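Local atomic coordinates of DMATS type aromatic prenyltransferase (Micromonospora olivasterospora, PDB entry 6ZRY), a protein that probably transfers a dimethylallyl group to the indole ring of tryptophan, as a 6-dimethylallyl tryptophan synthase with the ABBA-barrel fold. Residues L10-A15 against P28-L32; R16-V20 against R310-V315. All blocks are in the same frame, centred on the assembly; numbering follows the deposited sequence.

How the contacts relate
Contacts 1 and 2 are successive uses of one helix, 6-21, by two different neighbours. Its middle turns, 10-15, lie antiparallel to helix 26-36, which follows almost at once in the chain; its last turns, 16-20, lie antiparallel to helix 305-315, some 290 residues further on. The centres of the two contacts are about 11 Å apart, and they touch: Gln13 NE2 hydrogen-bonds Val315 O (3.0 Å), and Pro28 packs on Cys18. All three helices rest on the outer side of the antiparallel sheet that forms the ABBA barrel, so helix 6-21 ties the start of the fold to a helix late in the chain, on the same side of the barrel wall.

Contact 1: L10-A15 against P28-L32; sequences LDGQLA and PRNLL
In the helical layer outside the ABBA barrel, consecutive helices 6-21 and 26-36 pack as an antiparallel hairpin, joined here by the Asp11-Arg29 salt bridge above a floor of leucines. Arg29 grips the carboxylate side-on, with one nitrogen to each oxygen. Its NE donates to Asp11 OD1 over 2.9 Å in an almost straight bond (176°), and its NH1 reaches Asp11 OD2 at 2.7 Å. Both oxygens are met on their syn sides, although the two planes are tilted 31° against each other. The bend of the arginine chain at chi3 turns the guanidinium back to the carboxylate, while the methyl of Ala15 lies over one of its faces, toward the rim. A water donates to both Asp11 OD1 and Arg29 O, giving that carboxylate oxygen a second donor and linking it to the backbone of the partner helix. An alanine at Arg29 removes both side-chain donors, which is likely to leave the Asp11 carboxylate without its charged mate, tied across the contact by the water alone, and freer to turn.

The salt bridge lies along the outer edge of this hairpin, while the leucines face the sheet of the barrel. The segment axes come within 10.0 Å of each other. Leu14 has CG anti to its nitrogen (chi1 -180°), which sends CD2 across to helix 26-36, where it meets Leu32 CB at 3.8 Å and Pro28 CB at 4.0 Å. Leu32 answers from the other helix: its CD2 fits against Leu10, 3.7 Å from Leu10 O, and also touches Leu14. Beneath them, Leu10 and Leu32 reach Val61 of strand 61-68, and Leu14 and Pro28 both rest on Phe137 of strand 131-138.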
loop_
_atom_site.group_PDB
_atom_site.type_symbol
_atom_site.label_atom_id
_atom_site.label_comp_id
_atom_site.label_asym_id
_atom_site.label_seq_id
_atom_site.Cartn_x
_atom_site.Cartn_y
_atom_site.Cartn_z
ATOM N N LEU A 10 0.102 -15.192 10.604
ATOM C CA LEU A 10 -0.441 -13.835 10.309
ATOM C C LEU A 10 -1.548 -13.487 11.289
ATOM O O LEU A 10 -1.653 -12.329 11.667
ATOM C CB LEU A 10 -0.991 -13.777 8.893
ATOM C CG LEU A 10 -0.026 -14.129 7.765
ATOM C CD1 LEU A 10 -0.607 -13.709 6.441
ATOM C CD2 LEU A 10 1.313 -13.522 7.947
ATOM N N ASP A 11 -2.383 -14.462 11.632
ATOM C CA ASP A 11 -3.520 -14.232 12.549
ATOM C C ASP A 11 -2.962 -13.780 13.906
ATOM O O ASP A 11 -3.543 -12.919 14.487
ATOM C CB ASP A 11 -4.397 -15.485 12.678
ATOM C CG ASP A 11 -5.585 -15.310 13.619
ATOM O OD1 ASP A 11 -6.429 -14.404 13.363
ATOM O OD2 ASP A 11 -5.643 -16.073 14.624
ATOM N N GLY A 12 -1.852 -14.364 14.370
ATOM C CA GLY A 12 -1.203 -13.960 15.643
ATOM C C GLY A 12 -0.667 -12.546 15.573
ATOM O O GLY A 12 -0.858 -11.794 16.495
ATOM N N GLN A 13 0.005 -12.204 14.480
ATOM C CA GLN A 13 0.504 -10.837 14.222
ATOM C C GLN A 13 -0.669 -9.851 14.283
ATOM O O GLN A 13 -0.551 -8.841 14.988
ATOM C CB GLN A 13 1.242 -10.810 12.891
ATOM C CG GLN A 13 2.534 -11.596 12.898
ATOM C CD GLN A 13 3.168 -11.717 11.544
ATOM O OE1 GLN A 13 2.499 -11.990 10.552
ATOM N NE2 GLN A 13 4.479 -11.531 11.484
ATOM N N LEU A 14 -1.750 -10.107 13.558
ATOM C CA LEU A 14 -2.901 -9.170 13.513
ATOM C C LEU A 14 -3.520 -9.016 14.916
ATOM O O LEU A 14 -3.879 -7.909 15.275
ATOM C CB LEU A 14 -3.946 -9.651 12.515
ATOM C CG LEU A 14 -5.166 -8.743 12.394
ATOM C CD1 LEU A 14 -4.750 -7.339 12.051
ATOM C CD2 LEU A 14 -6.150 -9.273 11.358
ATOM N N ALA A 15 -3.711 -10.109 15.631
ATOM C CA ALA A 15 -4.321 -10.105 16.990
ATOM C C ALA A 15 -3.513 -9.162 17.902
ATOM O O ALA A 15 -4.114 -8.317 18.572
ATOM C CB ALA A 15 -4.386 -11.510 17.531
ATOM N N PRO A 28 -11.553 -7.925 12.238
ATOM C CA PRO A 28 -10.284 -7.936 11.511
ATOM C C PRO A 28 -9.714 -9.340 11.276
ATOM O O PRO A 28 -9.229 -9.622 10.165
ATOM C CB PRO A 28 -9.363 -7.106 12.411
ATOM C CG PRO A 28 -10.333 -6.103 13.016
ATOM C CD PRO A 28 -11.532 -6.973 13.366
ATOM N N ARG A 29 -9.775 -10.192 12.276
ATOM C CA ARG A 29 -9.221 -11.565 12.161
ATOM C C ARG A 29 -10.095 -12.399 11.226
ATOM O O ARG A 29 -9.534 -13.223 10.482
ATOM C CB ARG A 29 -9.067 -12.204 13.531
ATOM C CG ARG A 29 -8.061 -11.500 14.411
ATOM C CD ARG A 29 -8.127 -12.065 15.804
ATOM N NE ARG A 29 -7.609 -13.420 15.810
ATOM C CZ ARG A 29 -7.586 -14.214 16.872
ATOM N NH1 ARG A 29 -7.060 -15.423 16.776
ATOM N NH2 ARG A 29 -8.093 -13.797 18.022
ATOM N N ASN A 30 -11.405 -12.172 11.239
ATOM C CA ASN A 30 -12.361 -12.827 10.297
ATOM C C ASN A 30 -12.050 -12.368 8.872
ATOM O O ASN A 30 -12.101 -13.198 7.955
ATOM C CB ASN A 30 -13.819 -12.544 10.669
ATOM C CG ASN A 30 -14.270 -13.358 11.867
ATOM O OD1 ASN A 30 -13.654 -14.384 12.191
ATOM N ND2 ASN A 30 -15.337 -12.920 12.528
ATOM N N LEU A 31 -11.730 -11.083 8.690
ATOM C CA LEU A 31 -11.504 -10.532 7.343
ATOM C C LEU A 31 -10.148 -11.030 6.832
ATOM O O LEU A 31 -10.101 -11.417 5.666
ATOM C CB LEU A 31 -11.631 -9.013 7.373
ATOM C CG LEU A 31 -13.048 -8.499 7.604
ATOM C CD1 LEU A 31 -13.034 -7.006 7.803
ATOM C CD2 LEU A 31 -13.965 -8.876 6.463
ATOM N N LEU A 32 -9.105 -11.097 7.683
ATOM C CA LEU A 32 -7.791 -11.626 7.249
ATOM C C LEU A 32 -7.937 -13.079 6.771
ATOM O O LEU A 32 -7.336 -13.416 5.716
ATOM C CB LEU A 32 -6.767 -11.506 8.378
ATOM C CG LEU A 32 -5.418 -12.193 8.144
ATOM C CD1 LEU A 32 -4.649 -11.566 6.958
ATOM C CD2 LEU A 32 -4.584 -12.128 9.418
HETATM O O HOH W 1 -6.995 -14.398 10.737
#

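Contact 2: R16-V20 against R310-V315; sequences RLCEV and RAIAAV
Ala314 O is gripped by two nitrogens of Arg16: NE donates to it over 2.7 Å at 162°, and NH1 adds a weak bond of 3.1 Å. The NE bond falls on a lone pair in the carbonyl plane, and the oxygen lies nearly within the guanidinium plane, so the group meets it edge-on. A bend at chi3 (-65°) curls the arginine chain round to this oxygen. At the root of the same side chain, Arg16 CB rests against Ala314 CB at 3.6 Å, where the small alanine lets the backbones come close; the segment axes are 8.8 Å apart.

On the barrel side of this antiparallel pair, Leu17 puts CD2 against Ala311 CB and CD1 against Val315 CG2, both at 3.9 Å. Leu17 also touches Phe63 of strand 61-68, and Val315 touches Leu345 of strand 341-346, so the helices meet where they seat on the sheet.

Toward the other end, Val20 and Arg310 run past each other in opposite directions, with Val20 CG2 over one face of the guanidinium. Ala314 O lies in the last turn of helix 305-315, so the Arg16 bonds reach that helix end from the neighbouring helix, and the positive guanidinium is probably favoured by the negative end of the helix dipole.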
loop_
_atom_site.group_PDB
_atom_site.type_symbol
_atom_site.label_atom_id
_atom_site.label_comp_id
_atom_site.label_asym_id
_atom_site.label_seq_id
_atom_site.Cartn_x
_atom_site.Cartn_y
_atom_site.Cartn_z
ATOM N N ARG A 16 -2.189 -9.267 17.872
ATOM C CA ARG A 16 -1.297 -8.429 18.697
ATOM C C ARG A 16 -1.337 -6.984 18.188
ATOM O O ARG A 16 -1.389 -6.060 19.038
ATOM C CB ARG A 16 0.103 -9.044 18.747
ATOM C CG ARG A 16 0.178 -10.360 19.510
ATOM C CD ARG A 16 1.607 -10.831 19.660
ATOM N NE ARG A 16 2.212 -11.148 18.379
ATOM C CZ ARG A 16 2.195 -12.358 17.784
ATOM N NH1 ARG A 16 2.768 -12.522 16.596
ATOM N NH2 ARG A 16 1.617 -13.400 18.378
ATOM N N LEU A 17 -1.377 -6.763 16.878
ATOM C CA LEU A 17 -1.375 -5.387 16.318
ATOM C C LEU A 17 -2.674 -4.660 16.725
ATOM O O LEU A 17 -2.646 -3.401 16.918
ATOM C CB LEU A 17 -1.265 -5.472 14.796
ATOM C CG LEU A 17 0.142 -5.642 14.244
ATOM C CD1 LEU A 17 0.079 -5.862 12.741
ATOM C CD2 LEU A 17 1.004 -4.418 14.552
ATOM N N CYS A 18 -3.776 -5.397 16.764
ATOM C CA CYS A 18 -5.115 -4.875 17.131
ATOM C C CYS A 18 -5.064 -4.327 18.557
ATOM O O CYS A 18 -5.609 -3.213 18.777
ATOM C CB CYS A 18 -6.193 -5.938 16.999
ATOM S SG CYS A 18 -6.771 -6.143 15.307
ATOM N N GLU A 19 -4.435 -5.070 19.472
ATOM C CA GLU A 19 -4.278 -4.683 20.898
ATOM C C GLU A 19 -3.457 -3.409 20.961
ATOM O O GLU A 19 -3.841 -2.501 21.689
ATOM C CB GLU A 19 -3.583 -5.768 21.710
ATOM C CG GLU A 19 -4.418 -7.014 21.897
ATOM C CD GLU A 19 -4.188 -7.734 23.218
ATOM O OE1 GLU A 19 -3.026 -8.039 23.517
ATOM O OE2 GLU A 19 -5.174 -7.974 23.947
ATOM N N VAL A 20 -2.366 -3.356 20.206
ATOM C CA VAL A 20 -1.471 -2.168 20.156
ATOM C C VAL A 20 -2.304 -0.935 19.743
ATOM O O VAL A 20 -2.165 0.101 20.408
ATOM C CB VAL A 20 -0.260 -2.404 19.223
ATOM C CG1 VAL A 20 0.501 -1.124 18.940
ATOM C CG2 VAL A 20 0.677 -3.454 19.776
ATOM N N ARG A 310 5.900 -1.018 20.031
ATOM C CA ARG A 310 4.904 -2.060 20.381
ATOM C C ARG A 310 4.405 -2.733 19.089
ATOM O O ARG A 310 4.246 -3.993 19.102
ATOM C CB ARG A 310 3.783 -1.471 21.244
ATOM C CG ARG A 310 4.225 -1.177 22.675
ATOM C CD ARG A 310 3.113 -1.118 23.707
ATOM N NE ARG A 310 1.902 -0.443 23.246
ATOM C CZ ARG A 310 0.669 -0.997 23.186
ATOM N NH1 ARG A 310 -0.360 -0.272 22.751
ATOM N NH2 ARG A 310 0.464 -2.259 23.569
ATOM N N ALA A 311 4.192 -1.980 18.015
ATOM C CA ALA A 311 3.715 -2.572 16.734
ATOM C C ALA A 311 4.804 -3.512 16.192
ATOM O O ALA A 311 4.488 -4.600 15.764
ATOM C CB ALA A 311 3.335 -1.505 15.732
ATOM N N ILE A 312 6.054 -3.091 16.230
ATOM C CA ILE A 312 7.203 -3.911 15.753
ATOM C C ILE A 312 7.202 -5.217 16.547
ATOM O O ILE A 312 7.231 -6.290 15.922
ATOM C CB ILE A 312 8.529 -3.130 15.854
ATOM C CG1 ILE A 312 8.625 -2.021 14.796
ATOM C CG2 ILE A 312 9.726 -4.054 15.783
ATOM C CD1 ILE A 312 9.696 -0.965 15.111
ATOM N N ALA A 313 7.164 -5.129 17.873
ATOM C CA ALA A 313 7.240 -6.293 18.785
ATOM C C ALA A 313 6.048 -7.230 18.545
ATOM O O ALA A 313 6.221 -8.473 18.692
ATOM C CB ALA A 313 7.281 -5.834 20.217
ATOM N N ALA A 314 4.872 -6.679 18.230
ATOM C CA ALA A 314 3.643 -7.460 17.916
ATOM C C ALA A 314 3.896 -8.326 16.686
ATOM O O ALA A 314 3.397 -9.482 16.661
ATOM C CB ALA A 314 2.458 -6.547 17.712
ATOM N N VAL A 315 4.592 -7.794 15.684
ATOM C CA VAL A 315 4.813 -8.513 14.402
ATOM C C VAL A 315 5.896 -9.578 14.591
ATOM O O VAL A 315 5.709 -10.691 14.114
ATOM C CB VAL A 315 5.098 -7.552 13.243
ATOM C CG1 VAL A 315 5.534 -8.299 11.989
ATOM C CG2 VAL A 315 3.879 -6.715 12.984
#